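Long-range contact in arsenite methyltransferase (Chlamydomonas reinhardtii, PDB 5EVJ), which probably catalyses the stepwise methylation of trivalent arsenic, using S-adenosylmethionine as methyl donor and releasing S-adenosylhomocysteine: residues 86-91 with 164-169. The protein carries 15 engineered substitutions. Sequence-based numbering, arbitrary orientation.
Sequences RVLDLG and DLVISN
Strands 86-90 and 165-169 run parallel, their axes 24° apart, with Val87 beside Leu165, Leu88 beside Val166 and Asp89 beside Ile167. Leu88 sits between two partners: its N donates to Leu165 O (2.9 Å), and its O receives Ile167 N (2.7 Å). Ile167 O in turn accepts Leu90 N (2.7 Å). At the start of the pair Arg86 O takes both Asp164 N and Leu165 N, while Asp164 swings its carboxylate back so that OD2, through its anti lone pair, accepts Arg86 N at 2.9 Å in a nearly straight bond. The carboxylate lies over one face of the guanidinium, their planes 10° apart; Asp164 OD1 is 3.7 Å from Arg86 NH2, a long salt bridge of charges alone.

On one face Leu88 and Val166 point the same way, CD2 against CG2, and Leu90 CG rests on Val166 CG1 (3.8 Å), a layer covered by helix 178-188. On the other, Ile167 holds CG1 between its backbone N and carbonyl carbon (chi1 82°), which brings CG1 to 3.2 Å from Asp89 OD1 and CD1 towards Val87 CG1. At the Gly91 end, a water accepts from Asn169 N and lies 3.1 Å from Gly91 O.

These are central strands of a Rossmann-like methyltransferase sheet; main-chain bonds and apolar packing hold its buried middle, with the Asp89 carboxylate, which also touches helix 96-104, the polar exception, whereas charge pairing sits at the Arg86 end.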
loop_
_atom_site.group_PDB
_atom_site.type_symbol
_atom_site.label_atom_id
_atom_site.label_comp_id
_atom_site.label_asym_id
_atom_site.label_seq_id
_atom_site.Cartn_x
_atom_site.Cartn_y
_atom_site.Cartn_z
ATOM N N ARG A 86 1.012 -2.345 -13.700
ATOM C CA ARG A 86 0.332 -1.022 -13.750
ATOM C C ARG A 86 -0.040 -0.573 -12.336
ATOM O O ARG A 86 -0.714 -1.323 -11.595
ATOM C CB ARG A 86 -0.892 -1.116 -14.639
ATOM C CG ARG A 86 -0.545 -1.712 -16.041
ATOM C CD ARG A 86 -1.776 -2.183 -16.825
ATOM N NE ARG A 86 -2.641 -2.968 -15.919
ATOM C CZ ARG A 86 -3.325 -4.092 -16.199
ATOM N NH1 ARG A 86 -3.301 -4.663 -17.397
ATOM N NH2 ARG A 86 -4.033 -4.663 -15.249
ATOM N N VAL A 87 0.365 0.652 -11.994
ATOM C CA VAL A 87 0.257 1.166 -10.706
ATOM C C VAL A 87 -0.573 2.416 -10.709
ATOM O O VAL A 87 -0.327 3.319 -11.486
ATOM C CB VAL A 87 1.665 1.563 -10.218
ATOM C CG1 VAL A 87 1.599 2.293 -8.868
ATOM C CG2 VAL A 87 2.556 0.320 -10.131
ATOM N N LEU A 88 -1.484 2.521 -9.755
ATOM C CA LEU A 88 -2.265 3.734 -9.520
ATOM C C LEU A 88 -1.801 4.372 -8.216
ATOM O O LEU A 88 -1.767 3.729 -7.170
ATOM C CB LEU A 88 -3.749 3.366 -9.445
ATOM C CG LEU A 88 -4.722 4.517 -9.145
ATOM C CD1 LEU A 88 -4.654 5.605 -10.257
ATOM C CD2 LEU A 88 -6.112 3.930 -9.039
ATOM N N ASP A 89 -1.412 5.641 -8.280
ATOM C CA ASP A 89 -0.897 6.360 -7.155
ATOM C C ASP A 89 -1.977 7.371 -6.783
ATOM O O ASP A 89 -2.298 8.287 -7.559
ATOM C CB ASP A 89 0.391 7.048 -7.548
ATOM C CG ASP A 89 1.043 7.784 -6.371
ATOM O OD1 ASP A 89 0.858 7.309 -5.252
ATOM O OD2 ASP A 89 1.727 8.839 -6.538
ATOM N N LEU A 90 -2.630 7.124 -5.648
ATOM C CA LEU A 90 -3.705 7.984 -5.164
ATOM C C LEU A 90 -3.155 9.188 -4.411
ATOM O O LEU A 90 -2.522 9.014 -3.422
ATOM C CB LEU A 90 -4.616 7.228 -4.211
ATOM C CG LEU A 90 -5.438 6.030 -4.723
ATOM C CD1 LEU A 90 -6.286 5.557 -3.548
ATOM C CD2 LEU A 90 -6.322 6.317 -5.925
ATOM N N GLY A 91 -3.395 10.402 -4.894
ATOM C CA GLY A 91 -2.983 11.633 -4.209
ATOM C C GLY A 91 -1.548 11.874 -4.568
ATOM O O GLY A 91 -0.715 12.080 -3.707
ATOM N N ASP A 164 -2.700 -3.179 -11.256
ATOM C CA ASP A 164 -2.192 -4.261 -10.433
ATOM C C ASP A 164 -1.945 -3.837 -8.996
ATOM O O ASP A 164 -2.116 -4.663 -8.130
ATOM C CB ASP A 164 -0.905 -4.775 -11.025
ATOM C CG ASP A 164 -1.130 -5.317 -12.450
ATOM O OD1 ASP A 164 -1.920 -6.285 -12.619
ATOM O OD2 ASP A 164 -0.494 -4.753 -13.358
ATOM N N LEU A 165 -1.560 -2.558 -8.772
ATOM C CA LEU A 165 -1.234 -2.033 -7.476
ATOM C C LEU A 165 -1.949 -0.744 -7.387
ATOM O O LEU A 165 -1.975 0.050 -8.390
ATOM C CB LEU A 165 0.274 -1.667 -7.314
ATOM C CG LEU A 165 1.251 -2.772 -6.922
ATOM C CD1 LEU A 165 0.898 -3.377 -5.569
ATOM C CD2 LEU A 165 1.270 -3.922 -7.967
ATOM N N VAL A 166 -2.451 -0.459 -6.172
ATOM C CA VAL A 166 -2.925 0.875 -5.849
ATOM C C VAL A 166 -2.102 1.291 -4.683
ATOM O O VAL A 166 -1.998 0.541 -3.726
ATOM C CB VAL A 166 -4.465 0.923 -5.558
ATOM C CG1 VAL A 166 -4.861 2.277 -5.056
ATOM C CG2 VAL A 166 -5.262 0.662 -6.837
ATOM N N ILE A 167 -1.490 2.477 -4.749
ATOM C CA ILE A 167 -0.620 2.987 -3.683
ATOM C C ILE A 167 -1.038 4.404 -3.269
ATOM O O ILE A 167 -1.695 5.139 -4.054
ATOM C CB ILE A 167 0.918 2.959 -4.002
ATOM C CG1 ILE A 167 1.319 4.175 -4.848
ATOM C CG2 ILE A 167 1.385 1.571 -4.512
ATOM C CD1 ILE A 167 2.750 4.112 -5.421
ATOM N N SER A 168 -0.637 4.776 -2.038
ATOM C CA SER A 168 -1.076 6.011 -1.433
ATOM C C SER A 168 -0.159 6.356 -0.305
ATOM O O SER A 168 0.398 5.488 0.342
ATOM C CB SER A 168 -2.481 5.874 -0.857
ATOM O OG SER A 168 -3.073 7.153 -0.719
ATOM N N ASN A 169 -0.037 7.648 -0.015
ATOM C CA ASN A 169 0.884 8.039 1.036
ATOM C C ASN A 169 0.276 9.144 1.890
ATOM O O ASN A 169 0.322 10.329 1.510
ATOM C CB ASN A 169 2.209 8.425 0.402
ATOM C CG ASN A 169 3.326 8.552 1.414
ATOM O OD1 ASN A 169 3.071 8.689 2.610
ATOM N ND2 ASN A 169 4.580 8.562 0.939
HETATM O O HOH W 1 0.021 9.852 -1.704
#